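Local structure of alpha-rhamnosidase (Dictyoglomus thermophilum, 6I60) at residues N532-S543 against E584-F595. The protein probably hydrolyses terminal non-reducing alpha-L-rhamnose residues from alpha-L-rhamnosides, acting as a glycoside hydrolase. Sequence-based numbering, arbitrary orientation.
With AE3 (2-(2-ethoxyethoxy)ethanol), chain H.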
ATOM      1  N   ASN A 532       9.539   7.368  -3.406  1.00 50.84           N
ATOM      2  CA  ASN A 532      10.794   7.364  -4.145  1.00 54.31           C
ATOM      3  C   ASN A 532      10.554   7.093  -5.624  1.00 54.87           C
ATOM      4  O   ASN A 532      11.235   7.665  -6.483  1.00 60.42           O
ATOM      5  CB  ASN A 532      11.750   6.325  -3.558  1.00 51.09           C
ATOM      6  CG  ASN A 532      12.400   6.792  -2.272  1.00 49.58           C
ATOM      7  OD1 ASN A 532      12.513   7.990  -2.016  1.00 54.03           O
ATOM      8  ND2 ASN A 532      12.835   5.842  -1.454  1.00 44.89           N
ATOM      9  N   ASP A 533       9.598   6.212  -5.940  1.00 54.45           N
ATOM     10  CA  ASP A 533       9.299   5.909  -7.337  1.00 53.89           C
ATOM     11  C   ASP A 533       8.818   7.150  -8.077  1.00 48.84           C
ATOM     12  O   ASP A 533       9.177   7.368  -9.240  1.00 41.35           O
ATOM     13  CB  ASP A 533       8.253   4.797  -7.424  1.00 55.91           C
ATOM     14  CG  ASP A 533       8.790   3.453  -6.966  1.00 62.24           C
ATOM     15  OD1 ASP A 533      10.013   3.344  -6.741  1.00 65.77           O
ATOM     16  OD2 ASP A 533       7.984   2.507  -6.830  1.00 60.25           O
ATOM     17  N   ILE A 534       7.999   7.972  -7.417  1.00 51.63           N
ATOM     18  CA  ILE A 534       7.570   9.231  -8.015  1.00 52.37           C
ATOM     19  C   ILE A 534       8.755  10.172  -8.175  1.00 49.97           C
ATOM     20  O   ILE A 534       8.865  10.894  -9.173  1.00 48.27           O
ATOM     21  CB  ILE A 534       6.448   9.860  -7.169  1.00 49.20           C
ATOM     22  CG1 ILE A 534       5.240   8.923  -7.118  1.00 45.59           C
ATOM     23  CG2 ILE A 534       6.054  11.221  -7.716  1.00 45.91           C
ATOM     24  CD1 ILE A 534       4.589   8.847  -5.759  1.00 46.54           C
ATOM     25  N   ARG A 535       9.667  10.172  -7.200  1.00 50.45           N
ATOM     26  CA  ARG A 535      10.867  10.995  -7.303  1.00 53.10           C
ATOM     27  C   ARG A 535      11.762  10.525  -8.443  1.00 53.85           C
ATOM     28  O   ARG A 535      12.399  11.343  -9.119  1.00 54.87           O
ATOM     29  CB  ARG A 535      11.623  10.974  -5.974  1.00 57.07           C
ATOM     30  CG  ARG A 535      12.829  11.894  -5.919  1.00 55.76           C
ATOM     31  CD  ARG A 535      13.913  11.314  -5.026  1.00 58.93           C
ATOM     32  NE  ARG A 535      14.288   9.960  -5.429  1.00 66.75           N
ATOM     33  CZ  ARG A 535      14.607   8.988  -4.579  1.00 62.93           C
ATOM     34  NH1 ARG A 535      14.597   9.220  -3.272  1.00 59.75           N
ATOM     35  NH2 ARG A 535      14.938   7.786  -5.034  1.00 47.94           N
ATOM     36  N   ASP A 536      11.818   9.214  -8.676  1.00 54.08           N
ATOM     37  CA  ASP A 536      12.631   8.652  -9.747  1.00 50.35           C
ATOM     38  C   ASP A 536      12.016   8.851 -11.126  1.00 51.17           C
ATOM     39  O   ASP A 536      12.679   8.561 -12.129  1.00 62.07           O
ATOM     40  CB  ASP A 536      12.865   7.156  -9.505  1.00 50.32           C
ATOM     41  CG  ASP A 536      14.020   6.891  -8.554  1.00 61.32           C
ATOM     42  OD1 ASP A 536      14.432   5.718  -8.427  1.00 56.51           O
ATOM     43  OD2 ASP A 536      14.514   7.854  -7.928  1.00 67.72           O
ATOM     44  N   ALA A 537      10.777   9.327 -11.207  1.00 45.94           N
ATOM     45  CA  ALA A 537      10.130   9.575 -12.486  1.00 49.09           C
ATOM     46  C   ALA A 537       9.809  11.044 -12.711  1.00 52.07           C
ATOM     47  O   ALA A 537       9.207  11.381 -13.738  1.00 53.83           O
ATOM     48  CB  ALA A 537       8.845   8.744 -12.605  1.00 46.88           C
ATOM     49  N   GLN A 538      10.193  11.924 -11.791  1.00 50.14           N
ATOM     50  CA  GLN A 538       9.952  13.349 -11.962  1.00 50.00           C
ATOM     51  C   GLN A 538      10.888  13.905 -13.029  1.00 51.19           C
ATOM     52  O   GLN A 538      12.110  13.757 -12.931  1.00 50.00           O
ATOM     53  CB  GLN A 538      10.151  14.080 -10.637  1.00 46.39           C
ATOM     54  CG  GLN A 538       9.626  15.504 -10.631  1.00 43.35           C
ATOM     55  CD  GLN A 538       9.625  16.119  -9.249  1.00 50.00           C
ATOM     56  OE1 GLN A 538      10.400  15.719  -8.379  1.00 57.83           O
ATOM     57  NE2 GLN A 538       8.751  17.094  -9.036  1.00 50.63           N
ATOM     58  N   LYS A 539      10.313  14.541 -14.048  1.00 58.57           N
ATOM     59  CA  LYS A 539      11.106  15.130 -15.113  1.00 51.74           C
ATOM     60  C   LYS A 539      11.812  16.391 -14.616  1.00 55.23           C
ATOM     61  O   LYS A 539      11.569  16.880 -13.509  1.00 52.20           O
ATOM     62  CB  LYS A 539      10.225  15.444 -16.322  1.00 48.71           C
ATOM     63  CG  LYS A 539       9.921  14.236 -17.197  1.00 47.14           C
ATOM     64  CD  LYS A 539       9.312  14.650 -18.528  1.00 52.26           C
ATOM     65  CE  LYS A 539      10.312  14.499 -19.663  1.00 67.79           C
ATOM     66  NZ  LYS A 539       9.842  15.160 -20.914  1.00 75.81           N
ATOM     67  N   GLU A 540      12.704  16.918 -15.461  1.00 61.77           N
ATOM     68  CA  GLU A 540      13.483  18.093 -15.081  1.00 56.65           C
ATOM     69  C   GLU A 540      12.602  19.322 -14.895  1.00 53.01           C
ATOM     70  O   GLU A 540      12.881  20.155 -14.025  1.00 52.28           O
ATOM     71  CB  GLU A 540      14.565  18.369 -16.125  1.00 66.37           C
ATOM     72  CG  GLU A 540      15.932  17.807 -15.763  1.00 74.22           C
ATOM     73  CD  GLU A 540      16.131  16.388 -16.266  1.00 87.83           C
ATOM     74  OE1 GLU A 540      17.279  15.895 -16.213  1.00 85.59           O
ATOM     75  OE2 GLU A 540      15.142  15.769 -16.715  1.00 90.36           O
ATOM     76  N   ASN A 541      11.540  19.451 -15.687  1.00 52.15           N
ATOM     77  CA  ASN A 541      10.604  20.560 -15.551  1.00 52.69           C
ATOM     78  C   ASN A 541       9.606  20.358 -14.418  1.00 52.38           C
ATOM     79  O   ASN A 541       8.681  21.165 -14.279  1.00 53.15           O
ATOM     80  CB  ASN A 541       9.851  20.779 -16.866  1.00 47.74           C
ATOM     81  CG  ASN A 541       9.063  19.558 -17.296  1.00 48.17           C
ATOM     82  OD1 ASN A 541       9.117  18.510 -16.654  1.00 55.79           O
ATOM     83  ND2 ASN A 541       8.328  19.686 -18.394  1.00 50.26           N
ATOM     84  N   GLY A 542       9.766  19.309 -13.618  1.00 52.72           N
ATOM     85  CA  GLY A 542       8.854  19.030 -12.530  1.00 53.81           C
ATOM     86  C   GLY A 542       7.660  18.179 -12.892  1.00 55.63           C
ATOM     87  O   GLY A 542       6.787  17.976 -12.040  1.00 51.58           O
ATOM     88  N   SER A 543       7.596  17.672 -14.122  1.00 57.96           N
ATOM     89  CA  SER A 543       6.451  16.891 -14.565  1.00 57.31           C
ATOM     90  C   SER A 543       6.453  15.506 -13.921  1.00 54.92           C
ATOM     91  O   SER A 543       7.484  14.992 -13.479  1.00 52.79           O
ATOM     92  CB  SER A 543       6.453  16.752 -16.087  1.00 55.54           C
ATOM     93  OG  SER A 543       5.655  17.752 -16.694  1.00 59.42           O
ATOM     94  N   GLU A 584      12.650  15.393   2.750  1.00 57.81           N
ATOM     95  CA  GLU A 584      13.368  14.598   1.760  1.00 58.92           C
ATOM     96  C   GLU A 584      12.830  14.816   0.349  1.00 59.56           C
ATOM     97  O   GLU A 584      13.592  14.731  -0.621  1.00 58.50           O
ATOM     98  CB  GLU A 584      13.297  13.119   2.141  1.00 56.97           C
ATOM     99  CG  GLU A 584      13.967  12.178   1.161  1.00 63.77           C
ATOM    100  CD  GLU A 584      13.686  10.724   1.476  1.00 80.36           C
ATOM    101  OE1 GLU A 584      13.865   9.873   0.578  1.00 76.97           O
ATOM    102  OE2 GLU A 584      13.284  10.435   2.625  1.00 84.02           O
ATOM    103  N   HIS A 585      11.534  15.106   0.212  1.00 55.38           N
ATOM    104  CA  HIS A 585      10.908  15.298  -1.092  1.00 55.66           C
ATOM    105  C   HIS A 585      10.431  16.733  -1.307  1.00 55.26           C
ATOM    106  O   HIS A 585       9.651  16.989  -2.231  1.00 49.46           O
ATOM    107  CB  HIS A 585       9.739  14.328  -1.270  1.00 53.25           C
ATOM    108  CG  HIS A 585      10.153  12.895  -1.409  1.00 56.53           C
ATOM    109  ND1 HIS A 585      10.667  12.378  -2.578  1.00 56.15           N
ATOM    110  CD2 HIS A 585      10.119  11.868  -0.527  1.00 54.81           C
ATOM    111  CE1 HIS A 585      10.937  11.096  -2.409  1.00 58.45           C
ATOM    112  NE2 HIS A 585      10.614  10.762  -1.174  1.00 57.95           N
ATOM    113  N   TYR A 586      10.887  17.676  -0.477  1.00 59.44           N
ATOM    114  CA  TYR A 586      10.376  19.042  -0.561  1.00 52.77           C
ATOM    115  C   TYR A 586      10.752  19.703  -1.882  1.00 54.12           C
ATOM    116  O   TYR A 586       9.939  20.424  -2.472  1.00 58.75           O
ATOM    117  CB  TYR A 586      10.884  19.875   0.614  1.00 45.23           C
ATOM    118  CG  TYR A 586      10.309  21.272   0.645  1.00 53.67           C
ATOM    119  CD1 TYR A 586      11.033  22.353   0.155  1.00 54.27           C
ATOM    120  CD2 TYR A 586       9.038  21.512   1.152  1.00 61.31           C
ATOM    121  CE1 TYR A 586      10.510  23.631   0.173  1.00 56.92           C
ATOM    122  CE2 TYR A 586       8.504  22.789   1.177  1.00 60.40           C
ATOM    123  CZ  TYR A 586       9.247  23.845   0.685  1.00 65.21           C
ATOM    124  OH  TYR A 586       8.728  25.120   0.703  1.00 61.04           O
ATOM    125  N   GLU A 587      11.979  19.479  -2.357  1.00 51.69           N
ATOM    126  CA  GLU A 587      12.385  20.053  -3.636  1.00 48.08           C
ATOM    127  C   GLU A 587      11.548  19.504  -4.785  1.00 54.61           C
ATOM    128  O   GLU A 587      11.248  20.234  -5.737  1.00 53.52           O
ATOM    129  CB  GLU A 587      13.871  19.790  -3.882  1.00 60.25           C
ATOM    130  CG  GLU A 587      14.788  20.848  -3.287  1.00 68.43           C
ATOM    131  CD  GLU A 587      16.100  20.974  -4.039  1.00 79.46           C
ATOM    132  OE1 GLU A 587      16.434  20.055  -4.818  1.00 77.32           O
ATOM    133  OE2 GLU A 587      16.795  21.995  -3.853  1.00 94.44           O
ATOM    134  N   GLY A 588      11.161  18.228  -4.715  1.00 58.14           N
ATOM    135  CA  GLY A 588      10.265  17.683  -5.720  1.00 50.94           C
ATOM    136  C   GLY A 588       8.893  18.324  -5.693  1.00 50.20           C
ATOM    137  O   GLY A 588       8.261  18.485  -6.741  1.00 49.22           O
ATOM    138  N   PHE A 589       8.414  18.698  -4.505  1.00 50.33           N
ATOM    139  CA  PHE A 589       7.136  19.395  -4.409  1.00 50.40           C
ATOM    140  C   PHE A 589       7.228  20.778  -5.039  1.00 52.41           C
ATOM    141  O   PHE A 589       6.338  21.192  -5.793  1.00 47.03           O
ATOM    142  CB  PHE A 589       6.696  19.512  -2.947  1.00 51.10           C
ATOM    143  CG  PHE A 589       6.693  18.210  -2.194  1.00 53.12           C
ATOM    144  CD1 PHE A 589       6.557  16.998  -2.855  1.00 50.75           C
ATOM    145  CD2 PHE A 589       6.815  18.202  -0.814  1.00 47.77           C
ATOM    146  CE1 PHE A 589       6.551  15.811  -2.154  1.00 49.67           C
ATOM    147  CE2 PHE A 589       6.809  17.017  -0.109  1.00 42.27           C
ATOM    148  CZ  PHE A 589       6.677  15.822  -0.779  1.00 47.45           C
ATOM    149  N   LYS A 590       8.303  21.512  -4.733  1.00 54.57           N
ATOM    150  CA  LYS A 590       8.482  22.843  -5.299  1.00 49.09           C
ATOM    151  C   LYS A 590       8.619  22.790  -6.812  1.00 52.24           C
ATOM    152  O   LYS A 590       8.195  23.720  -7.508  1.00 52.26           O
ATOM    153  CB  LYS A 590       9.707  23.515  -4.677  1.00 53.99           C
ATOM    154  CG  LYS A 590       9.386  24.616  -3.675  1.00 58.41           C
ATOM    155  CD  LYS A 590      10.631  25.417  -3.316  1.00 59.48           C
ATOM    156  CE  LYS A 590      10.543  26.848  -3.834  1.00 68.48           C
ATOM    157  NZ  LYS A 590      11.723  27.672  -3.433  1.00 68.58           N
ATOM    158  N   LYS A 591       9.198  21.710  -7.340  1.00 51.15           N
ATOM    159  CA  LYS A 591       9.390  21.605  -8.781  1.00 52.23           C
ATOM    160  C   LYS A 591       8.087  21.272  -9.498  1.00 54.16           C
ATOM    161  O   LYS A 591       7.826  21.800 -10.585  1.00 56.76           O
ATOM    162  CB  LYS A 591      10.456  20.556  -9.095  1.00 50.01           C
ATOM    163  CG  LYS A 591      11.232  20.835 -10.371  1.00 51.02           C
ATOM    164  CD  LYS A 591      12.434  19.915 -10.502  1.00 63.01           C
ATOM    165  CE  LYS A 591      13.677  20.532  -9.881  1.00 58.93           C
ATOM    166  NZ  LYS A 591      14.921  19.907 -10.410  1.00 57.73           N
ATOM    167  N   TYR A 592       7.257  20.403  -8.912  1.00 50.99           N
ATOM    168  CA  TYR A 592       5.987  20.074  -9.550  1.00 53.06           C
ATOM    169  C   TYR A 592       5.026  21.254  -9.506  1.00 52.60           C
ATOM    170  O   TYR A 592       4.354  21.553 -10.500  1.00 55.38           O
ATOM    171  CB  TYR A 592       5.347  18.850  -8.894  1.00 47.57           C
ATOM    172  CG  TYR A 592       3.916  18.649  -9.343  1.00 51.68           C
ATOM    173  CD1 TYR A 592       3.629  18.226 -10.635  1.00 54.23           C
ATOM    174  CD2 TYR A 592       2.853  18.914  -8.490  1.00 51.19           C
ATOM    175  CE1 TYR A 592       2.325  18.055 -11.060  1.00 51.79           C
ATOM    176  CE2 TYR A 592       1.543  18.745  -8.905  1.00 56.38           C
ATOM    177  CZ  TYR A 592       1.286  18.315 -10.192  1.00 52.86           C
ATOM    178  OH  TYR A 592      -0.014  18.145 -10.612  1.00 53.58           O
ATOM    179  N   VAL A 593       4.937  21.928  -8.356  1.00 43.92           N
ATOM    180  CA  VAL A 593       4.103  23.123  -8.264  1.00 46.35           C
ATOM    181  C   VAL A 593       4.588  24.184  -9.241  1.00 56.51           C
ATOM    182  O   VAL A 593       3.781  24.919  -9.826  1.00 58.16           O
ATOM    183  CB  VAL A 593       4.081  23.634  -6.810  1.00 47.70           C
ATOM    184  CG1 VAL A 593       3.485  25.034  -6.733  1.00 45.52           C
ATOM    185  CG2 VAL A 593       3.300  22.669  -5.934  1.00 51.47           C
ATOM    186  N   GLU A 594       5.904  24.267  -9.455  1.00 55.82           N
ATOM    187  CA  GLU A 594       6.434  25.173 -10.469  1.00 55.29           C
ATOM    188  C   GLU A 594       5.926  24.803 -11.857  1.00 56.09           C
ATOM    189  O   GLU A 594       5.630  25.683 -12.673  1.00 59.25           O
ATOM    190  CB  GLU A 594       7.963  25.158 -10.435  1.00 59.61           C
ATOM    191  CG  GLU A 594       8.607  26.469 -10.851  1.00 62.42           C
ATOM    192  CD  GLU A 594       8.010  27.665 -10.133  1.00 76.42           C
ATOM    193  OE1 GLU A 594       7.762  28.692 -10.801  1.00 79.42           O
ATOM    194  OE2 GLU A 594       7.791  27.577  -8.904  1.00 69.04           O
ATOM    195  N   PHE A 595       5.817  23.502 -12.142  1.00 48.73           N
ATOM    196  CA  PHE A 595       5.296  23.076 -13.436  1.00 52.02           C
ATOM    197  C   PHE A 595       3.808  23.376 -13.559  1.00 56.97           C
ATOM    198  O   PHE A 595       3.331  23.747 -14.638  1.00 57.59           O
ATOM    199  CB  PHE A 595       5.554  21.587 -13.654  1.00 51.26           C
ATOM    200  CG  PHE A 595       4.861  21.032 -14.864  1.00 58.53           C
ATOM    201  CD1 PHE A 595       3.715  20.264 -14.736  1.00 59.70           C
ATOM    202  CD2 PHE A 595       5.348  21.293 -16.134  1.00 54.78           C
ATOM    203  CE1 PHE A 595       3.073  19.761 -15.850  1.00 50.50           C
ATOM    204  CE2 PHE A 595       4.709  20.791 -17.252  1.00 57.16           C
ATOM    205  CZ  PHE A 595       3.569  20.026 -17.110  1.00 46.78           C
TER
HETATM  206  C2  AE3 H1006       9.864  10.895 -20.803  1.00 70.28           C
HETATM  207  O2  AE3 H1006       9.221  11.994 -21.416  1.00 68.40           O
HETATM  208  C3  AE3 H1006       9.049  11.839 -22.809  1.00 67.55           C
HETATM  209  C4  AE3 H1006       8.705  13.189 -23.408  1.00 80.61           C
HETATM  210  O3  AE3 H1006       7.642  13.761 -22.674  1.00 75.64           O
HETATM  211  C5  AE3 H1006       7.140  14.949 -23.254  1.00 77.29           C
HETATM  212  C6  AE3 H1006       5.853  15.340 -22.555  1.00 77.33           C
HETATM  213  O4  AE3 H1006       5.204  16.359 -23.305  1.00 76.30           O
HETATM  214  O   HOH W   1      14.775  12.096  -2.008  1.00 51.49           O
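The carbonyl oxygen of Gly588 takes two donors: the backbone N of Tyr592, as the helix demands, and the side-chain amide of Gln538, whose NE2 lies 2.7 Å from Gly588 O in a nearly straight bond (166° at the hydrogen). Gly588 O lies almost in the plane of the Gln538 amide. The side chain reaches the helix with CG anti to the backbone N (chi1 -167°) and the chain extended beyond it, while Gly588, lacking a CB, lets Gln538 OE1 settle 3.3 Å from its CA. One helical carbonyl thus anchors a loop without giving up its own helix bond.

Further along, the type I turn from Lys539 to Gly542 lies against the helix. Gly542 CA sends a CH...O contact to Lys591 O, and Tyr592 CA returns one to Gly542 O; a CB on Gly542 would run into Lys591 O. An Asx turn, Ser543 N to Asn541 OD1, shapes the end of the loop, which the backbone bond from Lys539 N to Ser543 O closes, and Ser543 OG sits over one face of the Phe595 ring, toward its rim.

At the other end, Arg535 CB meets the edge of the His585 ring, 3.6 Å from CE1. Its guanidinium grips Asp536 OD2 side-on through NE and NH2, while NH1 makes a long salt bridge to Glu584 OE1 (4.0 Å) and a water-mediated link to Glu584 O. A leucine here would probably cost Glu584 this distant cation and leave Asp536 to lean on its other partner, Arg226. His585, bonded through ND1 to Tyr565, is the N-cap residue of helix 586-599, whose packing against the loop after helix 524-535 belongs to the helical six-hairpin glycosidase domain of bacterial alpha-L-rhamnosidases.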